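Local coordinates for nidogen (Mus musculus, PDB 1NPE), which is a basement-membrane glycoprotein, also called entactin, whose six-bladed YWTD beta-propeller domain probably serves to bind laminin, at residues G207-F212 against W226-V231. Numbering follows the deposited sequence.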
loop_
_atom_site.group_PDB
_atom_site.type_symbol
_atom_site.label_atom_id
_atom_site.label_comp_id
_atom_site.label_asym_id
_atom_site.label_seq_id
_atom_site.Cartn_x
_atom_site.Cartn_y
_atom_site.Cartn_z
ATOM N N GLY A 207 12.560 6.790 16.832
ATOM C CA GLY A 207 11.874 8.063 16.694
ATOM C C GLY A 207 11.116 8.350 15.413
ATOM O O GLY A 207 10.705 9.497 15.203
ATOM N N LEU A 208 10.929 7.354 14.551
ATOM C CA LEU A 208 10.191 7.583 13.309
ATOM C C LEU A 208 8.686 7.544 13.588
ATOM O O LEU A 208 8.149 6.525 14.021
ATOM C CB LEU A 208 10.592 6.578 12.218
ATOM C CG LEU A 208 11.989 6.732 11.593
ATOM C CD1 LEU A 208 13.081 6.364 12.596
ATOM C CD2 LEU A 208 12.098 5.855 10.345
ATOM N N GLN A 209 8.020 8.668 13.344
ATOM C CA GLN A 209 6.588 8.815 13.601
ATOM C C GLN A 209 5.652 7.864 12.845
ATOM O O GLN A 209 4.984 7.037 13.461
ATOM C CB GLN A 209 6.177 10.272 13.382
ATOM C CG GLN A 209 7.026 11.264 14.168
ATOM C CD GLN A 209 6.240 11.987 15.248
ATOM O OE1 GLN A 209 5.954 11.427 16.308
ATOM N NE2 GLN A 209 5.890 13.239 14.984
ATOM N N TYR A 210 5.568 8.000 11.527
ATOM C CA TYR A 210 4.719 7.120 10.732
ATOM C C TYR A 210 5.236 7.030 9.314
ATOM O O TYR A 210 4.635 7.559 8.377
ATOM C CB TYR A 210 3.247 7.568 10.730
ATOM C CG TYR A 210 2.307 6.399 10.500
ATOM C CD1 TYR A 210 1.674 5.769 11.573
ATOM C CD2 TYR A 210 2.124 5.863 9.224
ATOM C CE1 TYR A 210 0.892 4.630 11.384
ATOM C CE2 TYR A 210 1.344 4.725 9.025
ATOM C CZ TYR A 210 0.738 4.114 10.107
ATOM O OH TYR A 210 0.009 2.974 9.923
ATOM N N PRO A 211 6.363 6.329 9.137
ATOM C CA PRO A 211 7.015 6.136 7.843
ATOM C C PRO A 211 6.165 5.305 6.900
ATOM O O PRO A 211 5.547 4.327 7.321
ATOM C CB PRO A 211 8.271 5.339 8.201
ATOM C CG PRO A 211 8.432 5.487 9.653
ATOM C CD PRO A 211 7.047 5.559 10.185
ATOM N N PHE A 212 6.153 5.689 5.629
ATOM C CA PHE A 212 5.426 4.937 4.619
ATOM C C PHE A 212 6.372 4.307 3.597
ATOM O O PHE A 212 6.231 3.134 3.256
ATOM C CB PHE A 212 4.407 5.798 3.875
ATOM C CG PHE A 212 3.720 5.056 2.773
ATOM C CD1 PHE A 212 2.654 4.205 3.057
ATOM C CD2 PHE A 212 4.197 5.122 1.461
ATOM C CE1 PHE A 212 2.081 3.425 2.060
ATOM C CE2 PHE A 212 3.629 4.348 0.461
ATOM C CZ PHE A 212 2.569 3.494 0.761
ATOM N N TRP A 226 3.595 9.971 7.206
ATOM C CA TRP A 226 2.165 10.294 7.222
ATOM C C TRP A 226 1.736 11.206 8.382
ATOM O O TRP A 226 0.733 11.920 8.291
ATOM C CB TRP A 226 1.355 8.999 7.288
ATOM C CG TRP A 226 1.225 8.270 5.983
ATOM C CD1 TRP A 226 1.808 8.595 4.787
ATOM C CD2 TRP A 226 0.424 7.112 5.737
ATOM N NE1 TRP A 226 1.415 7.710 3.816
ATOM C CE2 TRP A 226 0.566 6.790 4.371
ATOM C CE3 TRP A 226 -0.398 6.311 6.541
ATOM C CZ2 TRP A 226 -0.086 5.703 3.791
ATOM C CZ3 TRP A 226 -1.043 5.231 5.964
ATOM C CH2 TRP A 226 -0.881 4.936 4.599
ATOM N N LYS A 227 2.458 11.123 9.492
ATOM C CA LYS A 227 2.161 11.929 10.669
ATOM C C LYS A 227 2.623 13.373 10.476
ATOM O O LYS A 227 1.848 14.311 10.667
ATOM C CB LYS A 227 2.837 11.301 11.894
ATOM C CG LYS A 227 2.918 12.172 13.141
ATOM C CD LYS A 227 1.586 12.302 13.858
ATOM C CE LYS A 227 1.754 13.124 15.137
ATOM N NZ LYS A 227 0.455 13.419 15.806
ATOM N N THR A 228 3.869 13.538 10.035
ATOM C CA THR A 228 4.461 14.859 9.842
ATOM C C THR A 228 4.245 15.477 8.463
ATOM O O THR A 228 4.538 16.656 8.261
ATOM C CB THR A 228 5.981 14.822 10.099
ATOM O OG1 THR A 228 6.616 14.032 9.087
ATOM C CG2 THR A 228 6.287 14.228 11.471
ATOM N N ASN A 229 3.738 14.689 7.520
ATOM C CA ASN A 229 3.516 15.159 6.155
ATOM C C ASN A 229 4.790 15.759 5.573
ATOM O O ASN A 229 4.785 16.873 5.061
ATOM C CB ASN A 229 2.379 16.181 6.102
ATOM C CG ASN A 229 1.015 15.526 6.107
ATOM O OD1 ASN A 229 0.722 14.673 5.267
ATOM N ND2 ASN A 229 0.172 15.917 7.054
ATOM N N SER A 230 5.888 15.022 5.672
ATOM C CA SER A 230 7.150 15.511 5.150
ATOM C C SER A 230 8.100 14.405 4.719
ATOM O O SER A 230 7.887 13.227 5.016
ATOM C CB SER A 230 7.845 16.380 6.197
ATOM O OG SER A 230 8.418 15.583 7.222
ATOM N N VAL A 231 9.117 14.800 3.963
ATOM C CA VAL A 231 10.153 13.882 3.516
ATOM C C VAL A 231 11.293 14.107 4.510
ATOM O O VAL A 231 11.778 15.229 4.668
ATOM C CB VAL A 231 10.636 14.196 2.086
ATOM C CG1 VAL A 231 11.799 13.286 1.719
ATOM C CG2 VAL A 231 9.488 14.035 1.090
#
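The indole of W226 meets two aromatic rings, those of Y210 and F212. Against Y210 the six-membered ring lies nearly parallel, planes at 5°, but the centroids are 5.5 Å apart, so overlap is slight and the touch falls between Y210 CE2 and W226 CE3 at 3.4 Å. F212 is likewise slid off, its plane 12° from that of the five-membered ring; F212 CD1 comes 3.2 Å from W226 CZ2. In addition F212 CB makes a CH-pi contact over the indole face, 4.0 Å from the five-membered ring centroid. CG of F212, anti to its backbone N, is set beside W226 NE1 and CE2, and CD1 beyond it reaches the benzo part of the indole.

One backbone hydrogen bond joins the segments: W226 N donates to Y210 O over 2.9 Å, nearly straight at 169°. The carboxylate of D225 also accepts from Y210 N and T228 N. An alanine in place of W226 would probably keep this bond but leave the Y210 and F212 rings without their shared partner.

Van der Waals packing extends the contact outward: the amide nitrogen NE2 of Q209 lies 3.7 Å from both K227 CG and T228 CG2.

Y210 OH hydrogen-bonds a polar side chain of another protein's chain, whose backbone packs on W226. The aromatic cluster thus joins the entry to strand 211-217 with the turn between strands 220-225 and 230-235, within one four-stranded antiparallel blade of the YWTD beta-propeller.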